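Local atomic coordinates of putative nucleoprotein (Infectious salmon anemia virus, PDB entry 4EWC), a protein that encapsidates the negative-strand viral RNA, shielding it from nucleases and forming the ribonucleoprotein that serves as template for transcription and replication. Residues M265-S270 against C389-I394; G345-E350 against L354-L359; M181-L186 against V222-N227. All coordinates share one frame; numbering follows the deposited sequence.

Contact 1. Residues M265-S270 against C389-I394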
HETATM    1  N   MSE A 265     -27.997   2.658  -7.998  1.00 44.58           N
HETATM    2  CA  MSE A 265     -27.371   3.855  -8.556  1.00 44.96           C
HETATM    3  C   MSE A 265     -26.100   4.262  -7.801  1.00 44.63           C
HETATM    4  O   MSE A 265     -25.142   4.683  -8.438  1.00 48.64           O
HETATM    5  CB  MSE A 265     -28.368   5.015  -8.785  1.00 41.29           C
HETATM    6  CG  MSE A 265     -29.479   4.703  -9.818  1.00 44.26           C
HETATM    7 SE   MSE A 265     -28.861   4.093 -11.601  0.78 53.22          SE
HETATM    8  CE  MSE A 265     -28.169   2.321 -11.280  1.00 55.96           C
ATOM      9  N   LYS A 266     -26.077   4.081  -6.477  1.00 36.74           N
ATOM     10  CA  LYS A 266     -24.849   4.295  -5.714  1.00 37.45           C
ATOM     11  C   LYS A 266     -23.673   3.495  -6.276  1.00 40.63           C
ATOM     12  O   LYS A 266     -22.552   3.992  -6.373  1.00 41.63           O
ATOM     13  CB  LYS A 266     -25.010   4.014  -4.217  1.00 38.73           C
ATOM     14  CG  LYS A 266     -23.752   4.330  -3.394  1.00 37.25           C
ATOM     15  CD  LYS A 266     -23.936   4.108  -1.884  1.00 47.50           C
ATOM     16  CE  LYS A 266     -22.672   4.463  -1.070  1.00 42.68           C
ATOM     17  NZ  LYS A 266     -22.354   5.909  -1.112  1.00 39.58           N
ATOM     18  N   SER A 267     -23.928   2.258  -6.676  1.00 42.59           N
ATOM     19  CA  SER A 267     -22.860   1.422  -7.201  1.00 39.43           C
ATOM     20  C   SER A 267     -22.430   1.877  -8.600  1.00 42.93           C
ATOM     21  O   SER A 267     -21.248   2.069  -8.862  1.00 43.26           O
ATOM     22  CB  SER A 267     -23.281  -0.026  -7.197  1.00 36.09           C
ATOM     23  OG  SER A 267     -23.400  -0.515  -5.891  1.00 38.52           O
ATOM     24  N   VAL A 268     -23.398   2.076  -9.482  1.00 40.65           N
ATOM     25  CA  VAL A 268     -23.121   2.364 -10.889  1.00 44.84           C
ATOM     26  C   VAL A 268     -22.413   3.701 -11.051  1.00 52.78           C
ATOM     27  O   VAL A 268     -21.470   3.843 -11.850  1.00 53.55           O
ATOM     28  CB  VAL A 268     -24.430   2.380 -11.717  1.00 44.64           C
ATOM     29  CG1 VAL A 268     -24.300   3.237 -12.953  1.00 49.09           C
ATOM     30  CG2 VAL A 268     -24.846   0.975 -12.066  1.00 46.85           C
ATOM     31  N   LEU A 269     -22.858   4.676 -10.261  1.00 47.73           N
ATOM     32  CA  LEU A 269     -22.368   6.036 -10.383  1.00 46.91           C
ATOM     33  C   LEU A 269     -21.047   6.264  -9.656  1.00 49.72           C
ATOM     34  O   LEU A 269     -20.401   7.279  -9.876  1.00 53.72           O
ATOM     35  CB  LEU A 269     -23.398   7.019  -9.843  1.00 46.62           C
ATOM     36  CG  LEU A 269     -24.690   7.100 -10.624  1.00 50.15           C
ATOM     37  CD1 LEU A 269     -25.578   8.136  -9.976  1.00 52.24           C
ATOM     38  CD2 LEU A 269     -24.432   7.427 -12.077  1.00 47.25           C
ATOM     39  N   SER A 270     -20.645   5.341  -8.786  1.00 47.01           N
ATOM     40  CA  SER A 270     -19.437   5.563  -7.998  1.00 46.93           C
ATOM     41  C   SER A 270     -18.164   5.571  -8.858  1.00 49.31           C
ATOM     42  O   SER A 270     -17.139   6.118  -8.460  1.00 54.02           O
ATOM     43  CB  SER A 270     -19.331   4.583  -6.814  1.00 45.02           C
ATOM     44  OG  SER A 270     -19.274   3.239  -7.246  1.00 51.09           O
ATOM     45  N   CYS A 389     -25.064  -1.159  -1.173  1.00 43.80           N
ATOM     46  CA  CYS A 389     -25.052  -2.597  -1.496  1.00 42.79           C
ATOM     47  C   CYS A 389     -23.788  -3.046  -2.223  1.00 41.95           C
ATOM     48  O   CYS A 389     -23.056  -2.248  -2.821  1.00 38.64           O
ATOM     49  CB  CYS A 389     -26.274  -3.003  -2.312  1.00 39.71           C
ATOM     50  SG  CYS A 389     -26.232  -2.467  -4.002  1.00 39.18           S
ATOM     51  N   PHE A 390     -23.552  -4.347  -2.171  1.00 39.86           N
ATOM     52  CA  PHE A 390     -22.412  -4.951  -2.837  1.00 36.81           C
ATOM     53  C   PHE A 390     -22.892  -5.824  -4.002  1.00 43.25           C
ATOM     54  O   PHE A 390     -23.292  -6.984  -3.813  1.00 44.20           O
ATOM     55  CB  PHE A 390     -21.576  -5.740  -1.833  1.00 35.02           C
ATOM     56  CG  PHE A 390     -21.089  -4.903  -0.690  1.00 43.32           C
ATOM     57  CD1 PHE A 390     -20.141  -3.902  -0.898  1.00 45.05           C
ATOM     58  CD2 PHE A 390     -21.608  -5.069   0.590  1.00 45.66           C
ATOM     59  CE1 PHE A 390     -19.704  -3.104   0.152  1.00 39.48           C
ATOM     60  CE2 PHE A 390     -21.172  -4.273   1.639  1.00 42.85           C
ATOM     61  CZ  PHE A 390     -20.221  -3.295   1.416  1.00 40.26           C
ATOM     62  N   ILE A 391     -22.894  -5.263  -5.207  1.00 40.17           N
ATOM     63  CA  ILE A 391     -23.343  -6.030  -6.354  1.00 38.91           C
ATOM     64  C   ILE A 391     -22.248  -6.146  -7.382  1.00 38.53           C
ATOM     65  O   ILE A 391     -21.404  -5.253  -7.498  1.00 45.83           O
ATOM     66  CB  ILE A 391     -24.617  -5.446  -7.028  1.00 38.38           C
ATOM     67  CG1 ILE A 391     -24.381  -3.998  -7.484  1.00 34.87           C
ATOM     68  CG2 ILE A 391     -25.838  -5.642  -6.139  1.00 33.73           C
ATOM     69  CD1 ILE A 391     -25.543  -3.408  -8.290  1.00 34.94           C
ATOM     70  N   PRO A 392     -22.261  -7.250  -8.151  1.00 44.10           N
ATOM     71  CA  PRO A 392     -21.334  -7.439  -9.282  1.00 44.39           C
ATOM     72  C   PRO A 392     -21.628  -6.416 -10.363  1.00 38.82           C
ATOM     73  O   PRO A 392     -22.654  -5.738 -10.285  1.00 43.36           O
ATOM     74  CB  PRO A 392     -21.711  -8.837  -9.790  1.00 45.54           C
ATOM     75  CG  PRO A 392     -23.171  -8.989  -9.417  1.00 39.39           C
ATOM     76  CD  PRO A 392     -23.260  -8.342  -8.077  1.00 42.33           C
ATOM     77  N   PRO A 393     -20.749  -6.282 -11.344  1.00 36.57           N
ATOM     78  CA  PRO A 393     -21.046  -5.447 -12.515  1.00 39.02           C
ATOM     79  C   PRO A 393     -22.409  -5.762 -13.136  1.00 42.21           C
ATOM     80  O   PRO A 393     -22.833  -6.928 -13.202  1.00 43.70           O
ATOM     81  CB  PRO A 393     -19.944  -5.830 -13.506  1.00 39.72           C
ATOM     82  CG  PRO A 393     -18.788  -6.152 -12.615  1.00 46.98           C
ATOM     83  CD  PRO A 393     -19.355  -6.728 -11.320  1.00 43.22           C
ATOM     84  N   ILE A 394     -23.068  -4.705 -13.599  1.00 39.84           N
ATOM     85  CA  ILE A 394     -24.399  -4.768 -14.175  1.00 40.13           C
ATOM     86  C   ILE A 394     -24.526  -5.851 -15.237  1.00 42.99           C
ATOM     87  O   ILE A 394     -25.362  -6.745 -15.123  1.00 37.93           O
ATOM     88  CB  ILE A 394     -24.808  -3.383 -14.744  1.00 40.27           C
ATOM     89  CG1 ILE A 394     -24.906  -2.373 -13.608  1.00 37.33           C
ATOM     90  CG2 ILE A 394     -26.132  -3.464 -15.485  1.00 38.55           C
ATOM     91  CD1 ILE A 394     -25.876  -2.805 -12.507  1.00 36.58           C
TER
HETATM   92  O   HOH W   1     -21.968  -2.552  -4.967  1.00 40.02           O
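Ser267 and Val268, on the last turn of helix 253-269, meet the segment 389-394, which runs into helix 394-402, in a buried helix-to-loop contact about 10 Å, centre to centre, from the centre of the chain, with a polar and an apolar part. Ser267 has OG anti to its carbonyl carbon (chi1 -68°), which sends the hydroxyl toward the loop, where it stops 3.5 Å from Cys389 O. A modelled water beside the pair lies 2.7 Å from Ser267 OG and accepts a hydrogen bond from Ile391 N at 2.9 Å; it also sits implausibly close to Cys389 O, so that link is doubtful. The methylene CG1 of Ile391 lies against the same serine, 4.0 Å from its OG. In the apolar part, Val268 CG2 touches Ile394 CG1 at 3.7 Å, with CD1 of the isoleucine only slightly farther, and the two side chains cross at about a right angle. Ser270 OG turns back to Ser267 O, an acceptor that Ser448 OG also uses. Pro393 is the N-cap residue of helix 394-402. Helix 174-188 packs on the apolar part through Gln178 on Val268 and Met181 on Ile394, while helices 417-425 and 438-449 pack on the two prolines of the loop.

Contact 2. Residues G345-E350 against L354-L359; sequences GRCRTE and LLTSAL
Leu354 sets its CD2 methyl beside one carboxylate oxygen of Glu350, one helical turn earlier: CD2 lies 3.8 Å from Glu350 OE2, and CG is close to the same oxygen. The glutamate leaves the backbone with CG anti to N (chi1 178°), then bends at chi2 (70°), and this bend brings its end back toward the leucine. The two side chains cross obliquely in a van der Waals contact at an exposed edge of the turn. The charge itself is answered elsewhere, since Glu350 OE1 forms a salt bridge with Arg353 NH1. The same two residues are joined by an i to i+4 backbone bond near the start of helix 350-358, from Leu354 N to Glu350 O, 3.0 Å long. Leu354 CG also rests 3.5 Å from Glu350 O.

The second meeting is buried and lies across the turn. Cys347 SG and Thr356 OG1 face each other at 3.4 Å, each pointing from its own backbone toward the other segment. Thr356 OG1 is hydrogen-bonded to Gln352 O within its own helix, a bond that is likely to orient the hydroxyl; the approach of the sulfur to the same oxygen is a plain contact. Phe379 and Leu375 of helix 369-381 pack on Cys347 and Thr356, respectively. Between the two helices the chain passes through Arg348, which packs on Gly524 of the second subunit, and Thr349, whose side chain caps a backbone N in the first turn of helix 350-358. The arrangement is that of two successive helices, 334-346 and 350-358, joined by a short turn, the second opened by a threonine N-cap, within the helical-bundle region of this nucleoprotein.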
ATOM      1  N   GLY A 345     -28.334  12.076  13.840  1.00 43.97           N
ATOM      2  CA  GLY A 345     -28.593  10.661  13.660  1.00 42.15           C
ATOM      3  C   GLY A 345     -27.535   9.914  12.857  1.00 47.39           C
ATOM      4  O   GLY A 345     -27.395   8.710  12.985  1.00 48.40           O
ATOM      5  N   ARG A 346     -26.789  10.613  12.013  1.00 45.96           N
ATOM      6  CA  ARG A 346     -25.781   9.930  11.221  1.00 49.52           C
ATOM      7  C   ARG A 346     -24.489   9.762  11.997  1.00 48.05           C
ATOM      8  O   ARG A 346     -23.629   8.974  11.610  1.00 45.66           O
ATOM      9  CB  ARG A 346     -25.543  10.616   9.865  1.00 49.57           C
ATOM     10  CG  ARG A 346     -26.702  10.444   8.889  1.00 46.30           C
ATOM     11  CD  ARG A 346     -26.370  10.938   7.512  1.00 49.42           C
ATOM     12  NE  ARG A 346     -25.593   9.978   6.731  1.00 52.33           N
ATOM     13  CZ  ARG A 346     -25.220  10.182   5.465  1.00 56.06           C
ATOM     14  NH1 ARG A 346     -25.556  11.312   4.857  1.00 55.61           N
ATOM     15  NH2 ARG A 346     -24.509   9.265   4.803  1.00 52.83           N
ATOM     16  N   CYS A 347     -24.372  10.483  13.104  1.00 44.18           N
ATOM     17  CA  CYS A 347     -23.206  10.357  13.954  1.00 46.66           C
ATOM     18  C   CYS A 347     -23.154   9.017  14.669  1.00 49.58           C
ATOM     19  O   CYS A 347     -24.175   8.481  15.104  1.00 51.77           O
ATOM     20  CB  CYS A 347     -23.148  11.485  14.978  1.00 46.65           C
ATOM     21  SG  CYS A 347     -23.009  13.085  14.267  1.00 44.86           S
ATOM     22  N   ARG A 348     -21.937   8.500  14.796  1.00 46.45           N
ATOM     23  CA  ARG A 348     -21.702   7.195  15.377  1.00 49.29           C
ATOM     24  C   ARG A 348     -20.785   7.288  16.586  1.00 53.43           C
ATOM     25  O   ARG A 348     -20.511   6.280  17.242  1.00 55.90           O
ATOM     26  CB  ARG A 348     -21.123   6.260  14.347  1.00 49.76           C
ATOM     27  CG  ARG A 348     -22.121   5.911  13.258  1.00 58.07           C
ATOM     28  CD  ARG A 348     -21.432   5.344  12.031  1.00 57.43           C
ATOM     29  NE  ARG A 348     -20.657   4.151  12.324  1.00 53.80           N
ATOM     30  CZ  ARG A 348     -19.328   4.117  12.383  1.00 66.46           C
ATOM     31  NH1 ARG A 348     -18.605   5.218  12.167  1.00 51.59           N
ATOM     32  NH2 ARG A 348     -18.714   2.970  12.658  1.00 74.88           N
ATOM     33  N   THR A 349     -20.310   8.494  16.873  1.00 47.64           N
ATOM     34  CA  THR A 349     -19.681   8.747  18.149  1.00 49.31           C
ATOM     35  C   THR A 349     -20.388   9.906  18.834  1.00 50.01           C
ATOM     36  O   THR A 349     -20.970  10.764  18.173  1.00 50.18           O
ATOM     37  CB  THR A 349     -18.176   9.062  18.018  1.00 52.17           C
ATOM     38  OG1 THR A 349     -17.996  10.351  17.411  1.00 50.48           O
ATOM     39  CG2 THR A 349     -17.459   7.983  17.209  1.00 43.46           C
ATOM     40  N   GLU A 350     -20.339   9.924  20.163  1.00 54.81           N
ATOM     41  CA  GLU A 350     -21.046  10.937  20.948  1.00 47.91           C
ATOM     42  C   GLU A 350     -20.442  12.297  20.701  1.00 48.63           C
ATOM     43  O   GLU A 350     -21.143  13.306  20.652  1.00 47.32           O
ATOM     44  CB  GLU A 350     -20.976  10.608  22.436  1.00 49.51           C
ATOM     45  CG  GLU A 350     -21.649  11.652  23.319  1.00 51.42           C
ATOM     46  CD  GLU A 350     -23.165  11.646  23.163  1.00 50.54           C
ATOM     47  OE1 GLU A 350     -23.679  10.820  22.383  1.00 50.14           O
ATOM     48  OE2 GLU A 350     -23.836  12.466  23.819  1.00 47.89           O
ATOM     49  N   LEU A 354     -22.699  15.764  19.959  1.00 52.33           N
ATOM     50  CA  LEU A 354     -22.620  17.040  20.660  1.00 54.45           C
ATOM     51  C   LEU A 354     -22.156  18.117  19.708  1.00 55.73           C
ATOM     52  O   LEU A 354     -22.768  19.176  19.598  1.00 52.64           O
ATOM     53  CB  LEU A 354     -21.641  16.965  21.842  1.00 54.38           C
ATOM     54  CG  LEU A 354     -22.057  15.920  22.873  1.00 55.07           C
ATOM     55  CD1 LEU A 354     -21.055  15.892  24.010  1.00 53.62           C
ATOM     56  CD2 LEU A 354     -23.473  16.209  23.366  1.00 40.85           C
ATOM     57  N   LEU A 355     -21.057  17.828  19.024  1.00 56.69           N
ATOM     58  CA  LEU A 355     -20.455  18.758  18.071  1.00 54.02           C
ATOM     59  C   LEU A 355     -21.498  19.229  17.053  1.00 53.35           C
ATOM     60  O   LEU A 355     -21.660  20.429  16.822  1.00 49.87           O
ATOM     61  CB  LEU A 355     -19.260  18.083  17.397  1.00 50.53           C
ATOM     62  CG  LEU A 355     -18.008  18.852  17.006  1.00 55.83           C
ATOM     63  CD1 LEU A 355     -17.580  19.879  18.036  1.00 58.89           C
ATOM     64  CD2 LEU A 355     -16.875  17.855  16.762  1.00 58.21           C
ATOM     65  N   THR A 356     -22.212  18.274  16.467  1.00 50.15           N
ATOM     66  CA  THR A 356     -23.350  18.567  15.596  1.00 53.64           C
ATOM     67  C   THR A 356     -24.407  19.490  16.244  1.00 55.05           C
ATOM     68  O   THR A 356     -24.866  20.454  15.635  1.00 57.19           O
ATOM     69  CB  THR A 356     -24.044  17.260  15.125  1.00 55.23           C
ATOM     70  OG1 THR A 356     -23.138  16.485  14.330  1.00 54.16           O
ATOM     71  CG2 THR A 356     -25.310  17.565  14.320  1.00 52.37           C
ATOM     72  N   SER A 357     -24.803  19.186  17.475  1.00 53.62           N
ATOM     73  CA  SER A 357     -25.816  19.994  18.154  1.00 52.73           C
ATOM     74  C   SER A 357     -25.276  21.374  18.484  1.00 55.58           C
ATOM     75  O   SER A 357     -26.024  22.346  18.533  1.00 59.55           O
ATOM     76  CB  SER A 357     -26.297  19.316  19.425  1.00 46.84           C
ATOM     77  OG  SER A 357     -27.094  18.185  19.137  1.00 51.88           O
ATOM     78  N   ALA A 358     -23.972  21.443  18.712  1.00 53.71           N
ATOM     79  CA  ALA A 358     -23.302  22.694  18.991  1.00 48.81           C
ATOM     80  C   ALA A 358     -23.445  23.730  17.865  1.00 56.24           C
ATOM     81  O   ALA A 358     -23.305  24.930  18.098  1.00 64.51           O
ATOM     82  CB  ALA A 358     -21.842  22.442  19.316  1.00 48.52           C
ATOM     83  N   LEU A 359     -23.729  23.291  16.644  1.00 61.52           N
ATOM     84  CA  LEU A 359     -23.948  24.251  15.550  1.00 64.51           C
ATOM     85  C   LEU A 359     -25.294  24.937  15.691  1.00 69.51           C
ATOM     86  O   LEU A 359     -26.341  24.286  15.757  1.00 65.35           O
ATOM     87  CB  LEU A 359     -23.878  23.592  14.184  1.00 59.20           C
ATOM     88  CG  LEU A 359     -22.521  23.043  13.771  1.00 63.42           C
ATOM     89  CD1 LEU A 359     -22.741  21.995  12.705  1.00 60.28           C
ATOM     90  CD2 LEU A 359     -21.610  24.154  13.266  1.00 59.86           C
TER

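Contact 3. Residues M181-L186 against V222-N227; sequences MRILAL and VEVNLN. Unlike the reference sequence in segment 181-186: Met181 (reference Ile).
Ile183 and Leu226 form the centre of a small apolar contact in which helix 174-188 packs against a strand-to-helix junction, where the second strand of the antiparallel beta hairpin 209-214/219-224 gives way to helix 226-236. Ile183 CD1 makes the closest approach, 3.6 Å from Leu226 CD2. CG1 of Ile183 is only slightly farther from the same methyl. The isoleucine reaches across because CG1 stands anti to its backbone N (chi1 -164°). Ile183 CG1 also meets Val224 CG1 at 4.2 Å, and there the two side chains run past each other in opposite directions. One turn further along the helix, Leu186 approaches the other branch of Leu226, placing CG 4.1 Å from Leu226 CD1 at the more exposed margin. Leu226 is thus shared, CD2 going to Ile183 and CD1 to Leu186, with both helix residues crossing it at a slant.

Beyond this first shell, Phe162 of helix 142-162 packs on Ile183, and Asn211 of the neighbouring strand packs on Val224. Backbone hydrogen bonds tie Val224 to Lys209 and Val222 to Asn211, setting the strand from which Val224 projects. Elsewhere on helix 174-188, Arg182 makes a salt bridge with Asp272. At the junction, Asn225 is the N-cap of the new helix, its OD1 accepting a hydrogen bond from Asp228 N.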
HETATM    1  N   MSE A 181     -28.444   0.973 -17.010  1.00 48.12           N
HETATM    2  CA  MSE A 181     -28.919   1.548 -15.755  1.00 49.29           C
HETATM    3  C   MSE A 181     -29.105   3.076 -15.825  1.00 45.77           C
HETATM    4  O   MSE A 181     -30.022   3.623 -15.213  1.00 44.74           O
HETATM    5  CB  MSE A 181     -27.978   1.217 -14.590  1.00 45.34           C
HETATM    6  CG  MSE A 181     -27.972  -0.199 -14.125  1.00 39.10           C
HETATM    7 SE   MSE A 181     -29.770  -0.930 -13.758  0.71 48.75          SE
HETATM    8  CE  MSE A 181     -30.546   0.392 -12.575  1.00 39.68           C
ATOM      9  N   ARG A 182     -28.217   3.754 -16.538  1.00 45.56           N
ATOM     10  CA  ARG A 182     -28.266   5.207 -16.611  1.00 48.36           C
ATOM     11  C   ARG A 182     -29.500   5.623 -17.377  1.00 47.92           C
ATOM     12  O   ARG A 182     -30.195   6.568 -16.995  1.00 48.42           O
ATOM     13  CB  ARG A 182     -27.008   5.773 -17.275  1.00 51.97           C
ATOM     14  CG  ARG A 182     -25.807   5.849 -16.362  1.00 48.79           C
ATOM     15  CD  ARG A 182     -24.576   6.338 -17.121  1.00 54.57           C
ATOM     16  NE  ARG A 182     -23.331   6.071 -16.392  1.00 63.32           N
ATOM     17  CZ  ARG A 182     -22.810   6.874 -15.458  1.00 70.43           C
ATOM     18  NH1 ARG A 182     -23.425   8.008 -15.128  1.00 68.91           N
ATOM     19  NH2 ARG A 182     -21.670   6.548 -14.851  1.00 62.06           N
ATOM     20  N   ILE A 183     -29.771   4.909 -18.462  1.00 46.68           N
ATOM     21  CA  ILE A 183     -30.956   5.181 -19.258  1.00 46.96           C
ATOM     22  C   ILE A 183     -32.218   4.786 -18.490  1.00 50.08           C
ATOM     23  O   ILE A 183     -33.250   5.460 -18.560  1.00 48.95           O
ATOM     24  CB  ILE A 183     -30.879   4.513 -20.646  1.00 48.77           C
ATOM     25  CG1 ILE A 183     -31.908   5.118 -21.586  1.00 51.28           C
ATOM     26  CG2 ILE A 183     -31.042   3.024 -20.568  1.00 52.10           C
ATOM     27  CD1 ILE A 183     -31.619   6.556 -21.897  1.00 56.37           C
ATOM     28  N   LEU A 184     -32.117   3.705 -17.729  1.00 50.57           N
ATOM     29  CA  LEU A 184     -33.233   3.264 -16.911  1.00 48.27           C
ATOM     30  C   LEU A 184     -33.578   4.334 -15.895  1.00 47.68           C
ATOM     31  O   LEU A 184     -34.730   4.736 -15.783  1.00 46.58           O
ATOM     32  CB  LEU A 184     -32.894   1.963 -16.199  1.00 44.83           C
ATOM     33  CG  LEU A 184     -33.911   1.437 -15.183  1.00 45.81           C
ATOM     34  CD1 LEU A 184     -35.348   1.607 -15.647  1.00 44.89           C
ATOM     35  CD2 LEU A 184     -33.631  -0.019 -14.919  1.00 45.25           C
ATOM     36  N   ALA A 185     -32.566   4.784 -15.159  1.00 49.32           N
ATOM     37  CA  ALA A 185     -32.746   5.862 -14.195  1.00 52.30           C
ATOM     38  C   ALA A 185     -33.384   7.070 -14.880  1.00 53.42           C
ATOM     39  O   ALA A 185     -34.315   7.683 -14.353  1.00 58.01           O
ATOM     40  CB  ALA A 185     -31.421   6.239 -13.559  1.00 43.17           C
ATOM     41  N   LEU A 186     -32.894   7.391 -16.068  1.00 51.57           N
ATOM     42  CA  LEU A 186     -33.481   8.452 -16.876  1.00 54.70           C
ATOM     43  C   LEU A 186     -34.978   8.248 -17.185  1.00 56.83           C
ATOM     44  O   LEU A 186     -35.776   9.164 -17.007  1.00 56.15           O
ATOM     45  CB  LEU A 186     -32.690   8.614 -18.178  1.00 52.99           C
ATOM     46  CG  LEU A 186     -33.146   9.773 -19.062  1.00 59.58           C
ATOM     47  CD1 LEU A 186     -33.138  11.067 -18.283  1.00 59.41           C
ATOM     48  CD2 LEU A 186     -32.255   9.896 -20.275  1.00 64.28           C
ATOM     49  N   VAL A 222     -27.803   4.000 -30.715  1.00 59.18           N
ATOM     50  CA  VAL A 222     -29.131   3.419 -30.853  1.00 57.06           C
ATOM     51  C   VAL A 222     -30.169   4.323 -30.211  1.00 58.42           C
ATOM     52  O   VAL A 222     -29.831   5.238 -29.460  1.00 61.46           O
ATOM     53  CB  VAL A 222     -29.222   2.053 -30.157  1.00 58.63           C
ATOM     54  CG1 VAL A 222     -28.185   1.107 -30.722  1.00 52.40           C
ATOM     55  CG2 VAL A 222     -29.040   2.222 -28.662  1.00 51.78           C
ATOM     56  N   GLU A 223     -31.434   4.054 -30.506  1.00 57.75           N
ATOM     57  CA  GLU A 223     -32.523   4.871 -30.005  1.00 59.84           C
ATOM     58  C   GLU A 223     -33.341   4.112 -28.987  1.00 61.05           C
ATOM     59  O   GLU A 223     -33.737   2.964 -29.213  1.00 63.67           O
ATOM     60  CB  GLU A 223     -33.418   5.328 -31.149  1.00 63.91           C
ATOM     61  CG  GLU A 223     -32.719   6.251 -32.118  1.00 76.49           C
ATOM     62  CD  GLU A 223     -33.594   6.631 -33.288  1.00 88.77           C
ATOM     63  OE1 GLU A 223     -34.792   6.266 -33.281  1.00 81.42           O
ATOM     64  OE2 GLU A 223     -33.078   7.293 -34.217  1.00 90.00           O
ATOM     65  N   VAL A 224     -33.593   4.760 -27.860  1.00 55.06           N
ATOM     66  CA  VAL A 224     -34.398   4.164 -26.808  1.00 52.84           C
ATOM     67  C   VAL A 224     -35.657   4.972 -26.580  1.00 53.62           C
ATOM     68  O   VAL A 224     -35.605   6.184 -26.430  1.00 54.61           O
ATOM     69  CB  VAL A 224     -33.620   4.056 -25.489  1.00 50.73           C
ATOM     70  CG1 VAL A 224     -34.509   3.514 -24.417  1.00 47.09           C
ATOM     71  CG2 VAL A 224     -32.414   3.168 -25.676  1.00 53.35           C
ATOM     72  N   ASN A 225     -36.795   4.292 -26.573  1.00 50.64           N
ATOM     73  CA  ASN A 225     -38.052   4.940 -26.246  1.00 52.04           C
ATOM     74  C   ASN A 225     -38.291   4.864 -24.735  1.00 56.51           C
ATOM     75  O   ASN A 225     -38.605   3.800 -24.194  1.00 55.85           O
ATOM     76  CB  ASN A 225     -39.186   4.300 -27.026  1.00 49.56           C
ATOM     77  CG  ASN A 225     -40.560   4.881 -26.679  1.00 54.52           C
ATOM     78  OD1 ASN A 225     -40.939   5.017 -25.503  1.00 55.26           O
ATOM     79  ND2 ASN A 225     -41.329   5.202 -27.716  1.00 52.45           N
ATOM     80  N   LEU A 226     -38.165   6.006 -24.065  1.00 56.08           N
ATOM     81  CA  LEU A 226     -38.208   6.054 -22.613  1.00 51.59           C
ATOM     82  C   LEU A 226     -39.576   5.733 -22.009  1.00 53.40           C
ATOM     83  O   LEU A 226     -39.639   5.243 -20.883  1.00 53.02           O
ATOM     84  CB  LEU A 226     -37.696   7.408 -22.091  1.00 52.66           C
ATOM     85  CG  LEU A 226     -36.305   7.916 -22.474  1.00 51.36           C
ATOM     86  CD1 LEU A 226     -36.096   9.296 -21.876  1.00 55.01           C
ATOM     87  CD2 LEU A 226     -35.189   6.975 -22.038  1.00 47.84           C
ATOM     88  N   ASN A 227     -40.663   6.015 -22.728  1.00 54.99           N
ATOM     89  CA  ASN A 227     -41.997   5.605 -22.257  1.00 57.60           C
ATOM     90  C   ASN A 227     -42.139   4.093 -22.217  1.00 54.12           C
ATOM     91  O   ASN A 227     -42.661   3.533 -21.255  1.00 51.83           O
ATOM     92  CB  ASN A 227     -43.113   6.159 -23.135  1.00 59.28           C
ATOM     93  CG  ASN A 227     -43.152   7.659 -23.139  1.00 65.08           C
ATOM     94  OD1 ASN A 227     -42.252   8.314 -22.615  1.00 66.87           O
ATOM     95  ND2 ASN A 227     -44.190   8.221 -23.748  1.00 65.82           N
TER

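Contacts 1 and 3 are neighbours, with centres 18 Å apart, linked by helix 174-188, which carries half of contact 3 and packs against contact 1: Met181, Arg182 and Ala185 touch Met265, Leu269 and Ile394. Along the chain contact 3 closes first; helix 226-236 is then followed by helix 253-269, which opens contact 1. Contact 2 is nested in the long excursion that contact 1 closes, about 29 Å from it between centres, and about 41 Å from contact 3. Helix 174-188 thus bridges a buried helix-to-loop contact and a hairpin-to-helix junction, while contact 2 is a local turn in the helical-bundle region, across the chain's centre from contact 3.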